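Local coordinates for HI1317 (Haemophilus influenzae, PDB 1JOV), which probably catalyses the interconversion of the alpha and beta anomers of D-glucose 6-phosphate, as a member of the glucose-6-phosphate 1-epimerase family, at residues Lys7-Thr10 with Pro11-Leu15; Val54-Leu57 with Ser58-Glu61; Val60-Lys64 with Asn65-Ile69; Met127-Thr130 with Asp131-Leu135; Trp226-His230 with Lys231-Gly235. All coordinates share one frame; numbering follows the deposited sequence.

The five contacts illustrate how a beta-rich fold turns its chain. Contacts 1 and 4 each close a beta hairpin, but in different sheets: contact 1 lies at the surface, about 23 Å from the chain centre, whereas contact 4 sends Met127, Phe129, Cys133 and Leu135 into the interior. Contacts 2 and 3 share Val60 and Glu61 within the long loop between strands 41-47 and 75-76; the first is partly buried and built on an indole, the second is a surface turn knit by a carboxylate and waters. Contact 5, also superficial, meets contact 2 where Gly235 comes up to Ser58.

Contact 1: Lys7-Thr10 with Pro11-Leu15; sequences KTLT and PELHL
Leu13 O is gripped by two backbone donors at once, Leu9 N at 3.0 Å and Thr10 N at 3.2 Å. The first approaches nearly along the C=O axis in a bent hydrogen bond, while the second lies in the carbonyl plane on a lone pair and is much straighter, at 165°. Two residues thus face one across the hairpin, which defines a classic beta bulge, and the chain turns a corner at Leu9. Next to it a type I turn runs from Thr10 to Leu13. The hydroxyl of Thr10 reinforces that turn: placed between the backbone N and the carbonyl carbon (chi1 80°), OG1 accepts from Glu12 N at 3.0 Å, and water 1 links it to Glu12 OE1. Beyond the bulge the regular ladder resumes with a short, straight bond of 2.6 Å from Leu15 N to Lys7 O. On one face Thr8 lies beside His14; in one of two conformers of that histidine, NE2 donates to Pro11 O by a bent bond from above the carbonyl plane. Leu9 CD1 leans on Leu15 CB at 4.0 Å, and Leu9 CD2 meets Leu13 CD2 at 4.2 Å. The hairpin forms the edge of a five-stranded antiparallel sheet: strand 21-28 continues it beyond strand 13-18, while strand 97-104 supplies Leu98, Tyr101 and Ile103 to pack against Leu9, Thr10 and Glu12.

Contact 2: Val54-Leu57 with Ser58-Glu61; sequences VLWL and SEVE
The indole of Trp56 lies flat against the backbone of Ser58, with one face turned to the start of the following segment. Ser58 N sits over that face, 3.7 Å above the plane and offset toward the rim, and the benzene end of the ring carries the closest contact, Trp56 CH2 to Ser58 CA at 3.7 Å. With CG anti to the backbone N (chi1 174°), the ring swings forward along the chain, which brings its six-membered portion to a residue only two positions on. At the ring's edge, and in its plane, Trp56 NE1 donates to water 2, which in turn donates to Glu59 OE1 at 2.8 Å, tying the two side chains indirectly. Ser58 opens a type I turn closed by Glu61 N bonding to Ser58 O, and its side chain adds an ST turn, OG accepting from Val60 N at 3.0 Å. The same hydroxyl is also hydrogen-bonded to Gly235 O, joining this loop to the one that follows strand 222-227. Leu57 and Glu61 cross at about a right angle, Leu57 CD1 touching the aliphatic Glu61 CG at 4.1 Å. The carboxylate itself is engaged elsewhere, chiefly by Arg70 N. Met236 and Asn154 also pack on Trp56, whose side chain lies about 8 Å from that of His150, a predicted active-site residue.

Contact 3: Val60-Lys64 with Asn65-Ile69; sequences VEPFK and NGNAI
Glu61 lies crosswise to Ile69. From CB its chain runs to CG, which rests 4.0 Å from Ile69 CG2 and also lies over one face of the Phe63 ring. A bend at chi2 (55°) then brings the carboxylate against the Ile69 backbone, Glu61 CD being 3.7 Å from Ile69 CA. At the tip, Glu61 OE1 comes within 3.4 Å of Ile69 CA, takes a hydrogen bond from Arg70 N, and lies 2.6 Å from water 4, which it shares with Ala68 O. Glu61 OE2 is 3.7 Å from Ile69 CG1 and accepts from Phe63 N at 2.9 Å, from the anti side and tilted out of the carboxylate plane. Water 3 lies among Glu61 OE2, Lys64 N and Asn67 O. Farther along, a type II turn spans Lys64 to Asn67, closed by Asn67 N donating to Lys64 O at 3.0 Å; Gly66, with phi 85°, occupies its third position. Lys64 NZ makes a salt bridge to Asp20. Phe63 CD1 touches Ile69 CD1 at 4.2 Å.

Contact 4: Met127-Thr130 with Asp131-Leu135; sequences MVFT and DKCHL
Met127 and Leu135 stand side by side on the inward face of a hairpin, Met127 CG meeting Leu135 CG at 4.2 Å. Phe129 and Cys133 make the next pair on this face. Phe129 CG, anti to its carbonyl carbon (chi1 -55°), and Cys133 SG, anti to its backbone N (chi1 172°), are set so that SG comes to 4.0 Å from Phe129 CE1, an oblique sulfur-aromatic contact; Leu42 and Trp45 also pack here. The opposite face carries Val128 and His134, whose backbones form a hydrogen-bonded pair with His134 N to Val128 O at 2.8 Å; His134 NE2 is hydrogen-bonded to Ser263 OG. At the tip Thr130 holds OG1 between its backbone N and carbonyl carbon (chi1 54°), accepting from Lys132 N at 3.0 Å, while Thr130 N donates almost straight to Lys132 O. This is a tight antiparallel beta hairpin, joining neighbouring strands 121-129 and 133-139 in the eight-stranded sheet.

Contact 5: Trp226-His230 with Lys231-Gly235; sequences WNPWH and KKTSG
Pro228 CB presses against the hydroxyl of Thr233, 3.4 Å from Thr233 OG1, the proline ring lying across the threonine side chain. This is the compact part of the contact. Thr233 has OG1 anti to its carbonyl carbon (chi1 -49°), which lets the hydroxyl donate back to Lys231 O at 2.9 Å, from above the carbonyl plane, while CG2 extends to the edge of the Trp226 ring, 4.3 Å from Trp226 CH2. One face of that indole is covered by Pro228 CD, lying 3.8 Å above its plane, so the proline bridges the tryptophan and the threonine. The backbone here is equally well ordered: Lys231 N closes a type II' turn by bonding to Pro228 O at 3.0 Å, and just ahead of it Asn227 OD1 accepts from Trp229 N at 2.9 Å, an Asx turn at the end of strand 222-227. The solvent side is looser. Only CB and CG of the Lys231 side chain stay near the Pro228 carbonyl before its end leads away, and Lys232 points outward and is poorly ordered. His230 is likewise exposed, though Trp229 NE1 lies over the centre of its ring. The anchored end adjoins the predicted active site: the Trp226 side chain is about 4 Å from those of both His150 and Glu248, consistent with a place beside the active site of a galactose mutarotase-like fold.

Contact 1: Lys7-Thr10 with Pro11-Leu15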
loop_
_atom_site.group_PDB
_atom_site.type_symbol
_atom_site.label_atom_id
_atom_site.label_comp_id
_atom_site.label_asym_id
_atom_site.label_seq_id
_atom_site.Cartn_x
_atom_site.Cartn_y
_atom_site.Cartn_z
ATOM N N LYS A 7 1.308 19.305 -14.903
ATOM C CA LYS A 7 0.833 18.890 -16.210
ATOM C C LYS A 7 -0.536 18.302 -16.135
ATOM O O LYS A 7 -0.921 17.716 -15.140
ATOM C CB LYS A 7 1.806 17.819 -16.822
ATOM C CG LYS A 7 1.681 17.641 -18.303
ATOM C CD LYS A 7 2.323 18.967 -18.917
ATOM C CE LYS A 7 3.302 18.591 -19.985
ATOM N NZ LYS A 7 4.202 19.722 -20.304
ATOM N N THR A 8 -1.335 18.768 -17.123
ATOM C CA THR A 8 -2.720 18.402 -17.346
ATOM C C THR A 8 -2.602 17.298 -18.390
ATOM O O THR A 8 -2.483 17.606 -19.572
ATOM C CB THR A 8 -3.631 19.510 -17.897
ATOM O OG1 THR A 8 -3.629 20.620 -16.995
ATOM C CG2 THR A 8 -5.055 18.991 -18.064
ATOM N N LEU A 9 -2.652 16.043 -17.982
ATOM C CA LEU A 9 -2.581 14.967 -18.961
ATOM C C LEU A 9 -3.930 14.829 -19.683
ATOM O O LEU A 9 -3.973 14.800 -20.943
ATOM C CB LEU A 9 -2.114 13.616 -18.364
ATOM C CG LEU A 9 -0.725 13.550 -17.753
ATOM C CD1 LEU A 9 -0.695 14.319 -16.407
ATOM C CD2 LEU A 9 -0.408 12.078 -17.537
ATOM N N THR A 10 -5.011 14.726 -18.901
ATOM C CA THR A 10 -6.395 14.788 -19.445
ATOM C C THR A 10 -7.196 15.620 -18.466
ATOM O O THR A 10 -6.666 15.985 -17.413
ATOM C CB THR A 10 -7.087 13.407 -19.585
ATOM O OG1 THR A 10 -7.584 12.999 -18.295
ATOM C CG2 THR A 10 -6.103 12.363 -20.119
ATOM N N PRO A 11 -8.460 15.932 -18.763
ATOM C CA PRO A 11 -9.295 16.681 -17.809
ATOM C C PRO A 11 -9.440 15.954 -16.493
ATOM O O PRO A 11 -9.651 16.655 -15.494
ATOM C CB PRO A 11 -10.675 16.783 -18.518
ATOM C CG PRO A 11 -10.325 16.689 -19.983
ATOM C CD PRO A 11 -9.174 15.664 -20.034
ATOM N N GLU A 12 -9.290 14.624 -16.495
ATOM C CA GLU A 12 -9.478 13.846 -15.291
ATOM C C GLU A 12 -8.149 13.464 -14.607
ATOM O O GLU A 12 -8.183 12.951 -13.488
ATOM C CB GLU A 12 -10.304 12.616 -15.656
ATOM C CG GLU A 12 -11.722 13.087 -16.113
ATOM C CD GLU A 12 -12.536 12.029 -16.764
ATOM O OE1 GLU A 12 -11.954 11.323 -17.607
ATOM O OE2 GLU A 12 -13.743 11.916 -16.430
ATOM N N LEU A 13 -6.998 13.810 -15.195
ATOM C CA LEU A 13 -5.701 13.295 -14.672
ATOM C C LEU A 13 -4.676 14.385 -14.726
ATOM O O LEU A 13 -4.270 14.802 -15.836
ATOM C CB LEU A 13 -5.203 12.157 -15.533
ATOM C CG LEU A 13 -4.079 11.303 -14.994
ATOM C CD1 LEU A 13 -4.382 10.716 -13.653
ATOM C CD2 LEU A 13 -3.836 10.171 -16.041
ATOM N N HIS A 14 -4.195 14.834 -13.569
ATOM C CA HIS A 14 -3.227 15.879 -13.535
ATOM C C HIS A 14 -2.022 15.489 -12.777
ATOM O O HIS A 14 -2.088 14.661 -11.875
ATOM C CB HIS A 14 -3.765 17.176 -12.865
ATOM C CG HIS A 14 -5.045 17.687 -13.443
ATOM N ND1 HIS A 14 -5.123 18.834 -14.217
ATOM C CD2 HIS A 14 -6.305 17.217 -13.334
ATOM C CE1 HIS A 14 -6.379 19.028 -14.576
ATOM N NE2 HIS A 14 -7.118 18.072 -14.038
ATOM N N LEU A 15 -0.916 16.129 -13.097
ATOM C CA LEU A 15 0.339 15.900 -12.361
ATOM C C LEU A 15 0.602 17.150 -11.548
ATOM O O LEU A 15 0.679 18.225 -12.119
ATOM C CB LEU A 15 1.492 15.602 -13.320
ATOM C CG LEU A 15 2.781 15.261 -12.571
ATOM C CD1 LEU A 15 2.528 13.871 -11.817
ATOM C CD2 LEU A 15 4.001 15.122 -13.390
HETATM O O HOH W 1 -9.861 12.227 -18.918
#

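Contact 2: Val54-Leu57 with Ser58-Glu61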
loop_
_atom_site.group_PDB
_atom_site.type_symbol
_atom_site.label_atom_id
_atom_site.label_comp_id
_atom_site.label_asym_id
_atom_site.label_seq_id
_atom_site.Cartn_x
_atom_site.Cartn_y
_atom_site.Cartn_z
ATOM N N VAL A 54 -10.069 5.564 1.505
ATOM C CA VAL A 54 -9.762 4.183 1.878
ATOM C C VAL A 54 -8.367 4.033 2.444
ATOM O O VAL A 54 -8.114 3.121 3.293
ATOM C CB VAL A 54 -9.965 3.212 0.704
ATOM C CG1 VAL A 54 -9.508 1.838 1.073
ATOM C CG2 VAL A 54 -11.441 3.165 0.344
ATOM N N LEU A 55 -7.420 4.889 1.990
ATOM C CA LEU A 55 -6.053 4.755 2.442
ATOM C C LEU A 55 -5.649 5.854 3.449
ATOM O O LEU A 55 -6.185 6.993 3.404
ATOM C CB LEU A 55 -5.141 4.872 1.234
ATOM C CG LEU A 55 -5.362 3.739 0.228
ATOM C CD1 LEU A 55 -4.497 4.024 -0.968
ATOM C CD2 LEU A 55 -4.956 2.390 0.803
ATOM N N TRP A 56 -4.716 5.535 4.290
ATOM C CA TRP A 56 -4.248 6.547 5.213
ATOM C C TRP A 56 -2.919 7.110 4.792
ATOM O O TRP A 56 -1.999 6.383 4.299
ATOM C CB TRP A 56 -4.137 5.887 6.610
ATOM C CG TRP A 56 -3.534 6.721 7.700
ATOM C CD1 TRP A 56 -4.269 7.474 8.656
ATOM C CD2 TRP A 56 -2.183 6.761 8.122
ATOM N NE1 TRP A 56 -3.405 8.077 9.528
ATOM C CE2 TRP A 56 -2.123 7.649 9.252
ATOM C CE3 TRP A 56 -0.999 6.247 7.624
ATOM C CZ2 TRP A 56 -0.927 7.966 9.876
ATOM C CZ3 TRP A 56 0.215 6.580 8.218
ATOM C CH2 TRP A 56 0.235 7.403 9.380
ATOM N N LEU A 57 -2.778 8.414 4.998
ATOM C CA LEU A 57 -1.538 9.131 4.674
ATOM C C LEU A 57 -1.218 9.969 5.916
ATOM O O LEU A 57 -2.123 10.661 6.403
ATOM C CB LEU A 57 -1.688 10.085 3.504
ATOM C CG LEU A 57 -0.498 10.941 3.156
ATOM C CD1 LEU A 57 0.710 10.030 2.737
ATOM C CD2 LEU A 57 -0.909 11.820 1.959
ATOM N N SER A 58 0.020 9.891 6.401
ATOM C CA SER A 58 0.415 10.664 7.617
ATOM C C SER A 58 0.145 12.148 7.466
ATOM O O SER A 58 0.433 12.758 6.420
ATOM C CB SER A 58 1.898 10.520 7.867
ATOM O OG SER A 58 2.269 11.419 8.907
ATOM N N GLU A 59 -0.496 12.702 8.508
ATOM C CA GLU A 59 -0.841 14.120 8.493
ATOM C C GLU A 59 0.403 14.998 8.603
ATOM O O GLU A 59 0.364 16.205 8.321
ATOM C CB GLU A 59 -1.954 14.476 9.501
ATOM C CG GLU A 59 -1.502 14.527 10.949
ATOM C CD GLU A 59 -1.437 13.184 11.650
ATOM O OE1 GLU A 59 -1.479 12.113 10.988
ATOM O OE2 GLU A 59 -1.306 13.190 12.897
ATOM N N VAL A 60 1.504 14.349 8.919
ATOM C CA VAL A 60 2.757 15.072 8.940
ATOM C C VAL A 60 3.725 14.631 7.852
ATOM O O VAL A 60 4.912 14.876 7.950
ATOM C CB VAL A 60 3.397 14.973 10.329
ATOM C CG1 VAL A 60 2.576 15.725 11.352
ATOM C CG2 VAL A 60 3.545 13.518 10.723
ATOM N N GLU A 61 3.184 14.047 6.814
ATOM C CA GLU A 61 4.028 13.586 5.723
ATOM C C GLU A 61 4.797 14.752 5.040
ATOM O O GLU A 61 4.201 15.693 4.542
ATOM C CB GLU A 61 3.210 12.830 4.661
ATOM C CG GLU A 61 3.961 12.450 3.385
ATOM C CD GLU A 61 5.250 11.639 3.600
ATOM O OE1 GLU A 61 5.250 10.689 4.408
ATOM O OE2 GLU A 61 6.249 11.973 2.941
HETATM O O HOH W 2 -3.576 10.373 11.458
#

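Contact 3: Val60-Lys64 with Asn65-Ile69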
loop_
_atom_site.group_PDB
_atom_site.type_symbol
_atom_site.label_atom_id
_atom_site.label_comp_id
_atom_site.label_asym_id
_atom_site.label_seq_id
_atom_site.Cartn_x
_atom_site.Cartn_y
_atom_site.Cartn_z
ATOM N N VAL A 60 1.504 14.349 8.919
ATOM C CA VAL A 60 2.757 15.072 8.940
ATOM C C VAL A 60 3.725 14.631 7.852
ATOM O O VAL A 60 4.912 14.876 7.950
ATOM C CB VAL A 60 3.397 14.973 10.329
ATOM C CG1 VAL A 60 2.576 15.725 11.352
ATOM C CG2 VAL A 60 3.545 13.518 10.723
ATOM N N GLU A 61 3.184 14.047 6.814
ATOM C CA GLU A 61 4.028 13.586 5.723
ATOM C C GLU A 61 4.797 14.752 5.040
ATOM O O GLU A 61 4.201 15.693 4.542
ATOM C CB GLU A 61 3.210 12.830 4.661
ATOM C CG GLU A 61 3.961 12.450 3.385
ATOM C CD GLU A 61 5.250 11.639 3.600
ATOM O OE1 GLU A 61 5.250 10.689 4.408
ATOM O OE2 GLU A 61 6.249 11.973 2.941
ATOM N N PRO A 62 6.144 14.632 5.057
ATOM C CA PRO A 62 7.003 15.675 4.446
ATOM C C PRO A 62 7.061 15.855 2.926
ATOM O O PRO A 62 7.448 16.899 2.331
ATOM C CB PRO A 62 8.435 15.379 5.021
ATOM C CG PRO A 62 8.378 14.019 5.824
ATOM C CD PRO A 62 6.913 13.624 5.824
ATOM N N PHE A 63 6.648 14.803 2.230
ATOM C CA PHE A 63 6.910 14.788 0.835
ATOM C C PHE A 63 8.262 15.245 0.302
ATOM O O PHE A 63 8.381 16.024 -0.636
ATOM C CB PHE A 63 5.833 15.476 0.005
ATOM C CG PHE A 63 4.516 14.815 0.013
ATOM C CD1 PHE A 63 4.229 13.744 -0.823
ATOM C CD2 PHE A 63 3.551 15.233 0.910
ATOM C CE1 PHE A 63 2.989 13.151 -0.798
ATOM C CE2 PHE A 63 2.266 14.664 0.948
ATOM C CZ PHE A 63 1.984 13.615 0.075
ATOM N N LYS A 64 9.291 14.650 0.842
ATOM C CA LYS A 64 10.648 14.915 0.465
ATOM C C LYS A 64 11.269 13.878 -0.446
ATOM O O LYS A 64 11.270 12.666 -0.107
ATOM C CB LYS A 64 11.471 15.004 1.753
ATOM C CG LYS A 64 12.979 15.076 1.542
ATOM C CD LYS A 64 13.437 16.363 0.810
ATOM C CE LYS A 64 14.947 16.302 0.407
ATOM N NZ LYS A 64 15.319 17.435 -0.498
ATOM N N ASN A 65 11.864 14.347 -1.534
ATOM C CA ASN A 65 12.431 13.444 -2.498
ATOM C C ASN A 65 13.432 12.510 -1.842
ATOM O O ASN A 65 14.280 12.925 -1.066
ATOM C CB ASN A 65 12.981 14.112 -3.759
ATOM C CG ASN A 65 14.086 15.099 -3.461
ATOM O OD1 ASN A 65 13.827 16.254 -3.126
ATOM N ND2 ASN A 65 15.325 14.654 -3.591
ATOM N N GLY A 66 13.305 11.216 -2.124
ATOM C CA GLY A 66 14.204 10.261 -1.520
ATOM C C GLY A 66 13.936 9.692 -0.138
ATOM O O GLY A 66 14.706 8.823 0.338
ATOM N N ASN A 67 12.878 10.170 0.518
ATOM C CA ASN A 67 12.406 9.810 1.829
ATOM C C ASN A 67 11.012 9.120 1.683
ATOM O O ASN A 67 10.120 9.732 1.119
ATOM C CB ASN A 67 12.198 11.109 2.609
ATOM C CG ASN A 67 11.746 10.886 4.000
ATOM O OD1 ASN A 67 10.582 11.158 4.326
ATOM N ND2 ASN A 67 12.628 10.321 4.860
ATOM N N ALA A 68 10.954 7.914 2.146
ATOM C CA ALA A 68 9.773 7.066 1.944
ATOM C C ALA A 68 8.584 7.758 2.488
ATOM O O ALA A 68 8.645 8.347 3.583
ATOM C CB ALA A 68 9.936 5.699 2.574
ATOM N N ILE A 69 7.490 7.776 1.734
ATOM C CA ILE A 69 6.267 8.385 2.169
ATOM C C ILE A 69 5.531 7.470 3.127
ATOM O O ILE A 69 5.374 6.275 2.874
ATOM C CB ILE A 69 5.349 8.701 0.923
ATOM C CG1 ILE A 69 6.017 9.771 0.026
ATOM C CG2 ILE A 69 3.883 9.088 1.259
ATOM C CD1 ILE A 69 5.451 9.769 -1.444
HETATM O O HOH W 3 8.898 12.038 2.205
HETATM O O HOH W 4 7.547 10.030 5.401
#

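Contact 4: Met127-Thr130 with Asp131-Leu135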
loop_
_atom_site.group_PDB
_atom_site.type_symbol
_atom_site.label_atom_id
_atom_site.label_comp_id
_atom_site.label_asym_id
_atom_site.label_seq_id
_atom_site.Cartn_x
_atom_site.Cartn_y
_atom_site.Cartn_z
ATOM N N MET A 127 -2.382 -0.159 -11.766
ATOM C CA MET A 127 -3.468 0.144 -10.866
ATOM C C MET A 127 -4.747 0.281 -11.691
ATOM O O MET A 127 -4.729 1.014 -12.644
ATOM C CB MET A 127 -3.235 1.477 -10.124
ATOM C CG MET A 127 -1.886 1.439 -9.331
ATOM S SD MET A 127 -1.671 3.076 -8.511
ATOM C CE MET A 127 0.012 2.846 -7.865
ATOM N N VAL A 128 -5.802 -0.452 -11.342
ATOM C CA VAL A 128 -7.048 -0.437 -12.061
ATOM C C VAL A 128 -8.133 0.045 -11.079
ATOM O O VAL A 128 -8.370 -0.577 -10.054
ATOM C CB VAL A 128 -7.428 -1.832 -12.646
ATOM C CG1 VAL A 128 -8.716 -1.733 -13.459
ATOM C CG2 VAL A 128 -6.296 -2.392 -13.489
ATOM N N PHE A 129 -8.763 1.165 -11.422
ATOM C CA PHE A 129 -9.808 1.786 -10.610
ATOM C C PHE A 129 -11.219 1.641 -11.211
ATOM O O PHE A 129 -11.491 2.102 -12.325
ATOM C CB PHE A 129 -9.531 3.306 -10.466
ATOM C CG PHE A 129 -8.155 3.625 -9.908
ATOM C CD1 PHE A 129 -7.972 3.716 -8.532
ATOM C CD2 PHE A 129 -7.050 3.831 -10.719
ATOM C CE1 PHE A 129 -6.757 4.003 -7.961
ATOM C CE2 PHE A 129 -5.826 4.137 -10.164
ATOM C CZ PHE A 129 -5.645 4.227 -8.777
ATOM N N THR A 130 -12.066 1.005 -10.441
ATOM C CA THR A 130 -13.493 0.800 -10.742
ATOM C C THR A 130 -14.170 1.142 -9.407
ATOM O O THR A 130 -13.833 2.126 -8.735
ATOM C CB THR A 130 -13.747 -0.694 -11.126
ATOM O OG1 THR A 130 -13.244 -1.590 -10.099
ATOM C CG2 THR A 130 -13.060 -1.031 -12.439
ATOM N N ASP A 131 -15.162 0.369 -8.978
ATOM C CA ASP A 131 -15.559 0.516 -7.592
ATOM C C ASP A 131 -14.544 -0.144 -6.680
ATOM O O ASP A 131 -14.612 -0.020 -5.450
ATOM C CB ASP A 131 -16.932 -0.170 -7.360
ATOM C CG ASP A 131 -16.917 -1.656 -7.734
ATOM O OD1 ASP A 131 -16.634 -1.994 -8.916
ATOM O OD2 ASP A 131 -17.190 -2.579 -6.909
ATOM N N LYS A 132 -13.620 -0.859 -7.250
ATOM C CA LYS A 132 -12.594 -1.503 -6.445
ATOM C C LYS A 132 -11.238 -0.924 -6.902
ATOM O O LYS A 132 -11.182 -0.192 -7.891
ATOM C CB LYS A 132 -12.702 -3.027 -6.565
ATOM C CG LYS A 132 -14.103 -3.603 -6.395
ATOM C CD LYS A 132 -14.069 -5.135 -6.318
ATOM C CE LYS A 132 -15.328 -5.696 -5.669
ATOM N NZ LYS A 132 -15.416 -7.178 -5.809
ATOM N N CYS A 133 -10.121 -1.254 -6.197
ATOM C CA CYS A 133 -8.772 -0.804 -6.609
ATOM C C CYS A 133 -7.874 -2.022 -6.775
ATOM O O CYS A 133 -7.544 -2.685 -5.796
ATOM C CB CYS A 133 -8.172 0.186 -5.618
ATOM S SG CYS A 133 -6.434 0.615 -5.940
ATOM N N HIS A 134 -7.479 -2.318 -8.036
ATOM C CA HIS A 134 -6.637 -3.506 -8.129
ATOM C C HIS A 134 -5.190 -3.078 -8.425
ATOM O O HIS A 134 -4.913 -2.563 -9.509
ATOM C CB HIS A 134 -7.181 -4.424 -9.245
ATOM C CG HIS A 134 -6.552 -5.789 -9.247
ATOM N ND1 HIS A 134 -6.923 -6.785 -10.131
ATOM C CD2 HIS A 134 -5.579 -6.320 -8.470
ATOM C CE1 HIS A 134 -6.209 -7.869 -9.898
ATOM N NE2 HIS A 134 -5.381 -7.622 -8.896
ATOM N N LEU A 135 -4.276 -3.265 -7.507
ATOM C CA LEU A 135 -2.902 -2.866 -7.639
ATOM C C LEU A 135 -1.986 -4.106 -7.769
ATOM O O LEU A 135 -2.016 -4.962 -6.888
ATOM C CB LEU A 135 -2.575 -2.118 -6.373
ATOM C CG LEU A 135 -1.279 -1.386 -6.328
ATOM C CD1 LEU A 135 -1.343 -0.273 -5.302
ATOM C CD2 LEU A 135 -0.140 -2.330 -6.026
#

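Contact 5: Trp226-His230 with Lys231-Gly235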
loop_
_atom_site.group_PDB
_atom_site.type_symbol
_atom_site.label_atom_id
_atom_site.label_comp_id
_atom_site.label_asym_id
_atom_site.label_seq_id
_atom_site.Cartn_x
_atom_site.Cartn_y
_atom_site.Cartn_z
ATOM N N TRP A 226 0.090 -5.004 10.896
ATOM C CA TRP A 226 0.965 -4.089 11.655
ATOM C C TRP A 226 0.298 -2.781 12.116
ATOM O O TRP A 226 -0.341 -2.113 11.340
ATOM C CB TRP A 226 2.151 -3.637 10.840
ATOM C CG TRP A 226 3.049 -2.648 11.513
ATOM C CD1 TRP A 226 3.737 -2.802 12.708
ATOM C CD2 TRP A 226 3.277 -1.280 11.107
ATOM N NE1 TRP A 226 4.434 -1.660 13.005
ATOM C CE2 TRP A 226 4.191 -0.716 12.022
ATOM C CE3 TRP A 226 2.877 -0.507 9.987
ATOM C CZ2 TRP A 226 4.621 0.595 11.915
ATOM C CZ3 TRP A 226 3.313 0.811 9.879
ATOM C CH2 TRP A 226 4.203 1.345 10.805
ATOM N N ASN A 227 0.498 -2.414 13.399
ATOM C CA ASN A 227 0.039 -1.135 13.995
ATOM C C ASN A 227 1.070 -0.824 15.069
ATOM O O ASN A 227 1.320 -1.658 15.929
ATOM C CB ASN A 227 -1.414 -1.213 14.525
ATOM C CG ASN A 227 -1.929 0.168 15.037
ATOM O OD1 ASN A 227 -1.379 0.702 16.027
ATOM N ND2 ASN A 227 -2.869 0.790 14.305
ATOM N N PRO A 228 1.757 0.291 14.956
ATOM C CA PRO A 228 2.883 0.587 15.830
ATOM C C PRO A 228 2.399 0.954 17.261
ATOM O O PRO A 228 3.205 1.002 18.204
ATOM C CB PRO A 228 3.522 1.817 15.164
ATOM C CG PRO A 228 2.398 2.492 14.447
ATOM C CD PRO A 228 1.500 1.389 14.016
ATOM N N TRP A 229 1.135 1.274 17.369
ATOM C CA TRP A 229 0.504 1.562 18.654
ATOM C C TRP A 229 1.292 2.714 19.317
ATOM O O TRP A 229 1.298 3.835 18.806
ATOM C CB TRP A 229 0.377 0.258 19.481
ATOM C CG TRP A 229 -0.518 0.369 20.684
ATOM C CD1 TRP A 229 -0.107 0.623 21.964
ATOM C CD2 TRP A 229 -1.947 0.245 20.732
ATOM N NE1 TRP A 229 -1.183 0.675 22.814
ATOM C CE2 TRP A 229 -2.323 0.407 22.093
ATOM C CE3 TRP A 229 -2.954 -0.009 19.771
ATOM C CZ2 TRP A 229 -3.622 0.416 22.501
ATOM C CZ3 TRP A 229 -4.274 -0.063 20.204
ATOM C CH2 TRP A 229 -4.585 0.164 21.563
ATOM N N HIS A 230 1.989 2.462 20.441
ATOM C CA HIS A 230 2.693 3.590 21.095
ATOM C C HIS A 230 4.139 3.887 20.702
ATOM O O HIS A 230 4.726 4.860 21.171
ATOM C CB HIS A 230 2.600 3.488 22.612
ATOM C CG HIS A 230 1.287 3.947 23.148
ATOM N ND1 HIS A 230 1.039 4.060 24.495
ATOM C CD2 HIS A 230 0.179 4.395 22.517
ATOM C CE1 HIS A 230 -0.186 4.515 24.673
ATOM N NE2 HIS A 230 -0.729 4.726 23.489
ATOM N N LYS A 231 4.753 3.033 19.831
ATOM C CA LYS A 231 6.155 3.262 19.427
ATOM C C LYS A 231 6.256 4.501 18.607
ATOM O O LYS A 231 5.438 4.763 17.721
ATOM C CB LYS A 231 6.712 2.140 18.559
ATOM C CG LYS A 231 6.880 0.803 19.256
ATOM C CD LYS A 231 7.338 -0.271 18.288
ATOM C CE LYS A 231 8.816 -0.560 18.444
ATOM N NZ LYS A 231 9.283 -1.587 17.472
ATOM N N LYS A 232 7.268 5.291 18.901
ATOM C CA LYS A 232 7.450 6.477 18.095
ATOM C C LYS A 232 7.837 5.907 16.714
ATOM O O LYS A 232 8.565 4.924 16.636
ATOM C CB LYS A 232 8.521 7.354 18.696
ATOM C CG LYS A 232 9.290 8.264 17.782
ATOM C CD LYS A 232 10.437 8.874 18.624
ATOM C CE LYS A 232 10.701 10.353 18.321
ATOM N NZ LYS A 232 11.343 11.067 19.477
ATOM N N THR A 233 7.318 6.513 15.681
ATOM C CA THR A 233 7.523 5.960 14.345
ATOM C C THR A 233 7.798 7.160 13.460
ATOM O O THR A 233 7.024 8.115 13.434
ATOM C CB THR A 233 6.274 5.248 13.853
ATOM O OG1 THR A 233 5.792 4.360 14.866
ATOM C CG2 THR A 233 6.587 4.457 12.581
ATOM N N SER A 234 8.910 7.121 12.730
ATOM C CA SER A 234 9.332 8.267 11.900
ATOM C C SER A 234 8.237 8.578 10.888
ATOM O O SER A 234 7.589 7.665 10.355
ATOM C CB SER A 234 10.657 8.005 11.186
ATOM O OG SER A 234 10.516 6.972 10.227
ATOM N N GLY A 235 7.998 9.864 10.695
ATOM C CA GLY A 235 6.912 10.350 9.871
ATOM C C GLY A 235 5.476 10.167 10.374
ATOM O O GLY A 235 4.581 10.545 9.613
#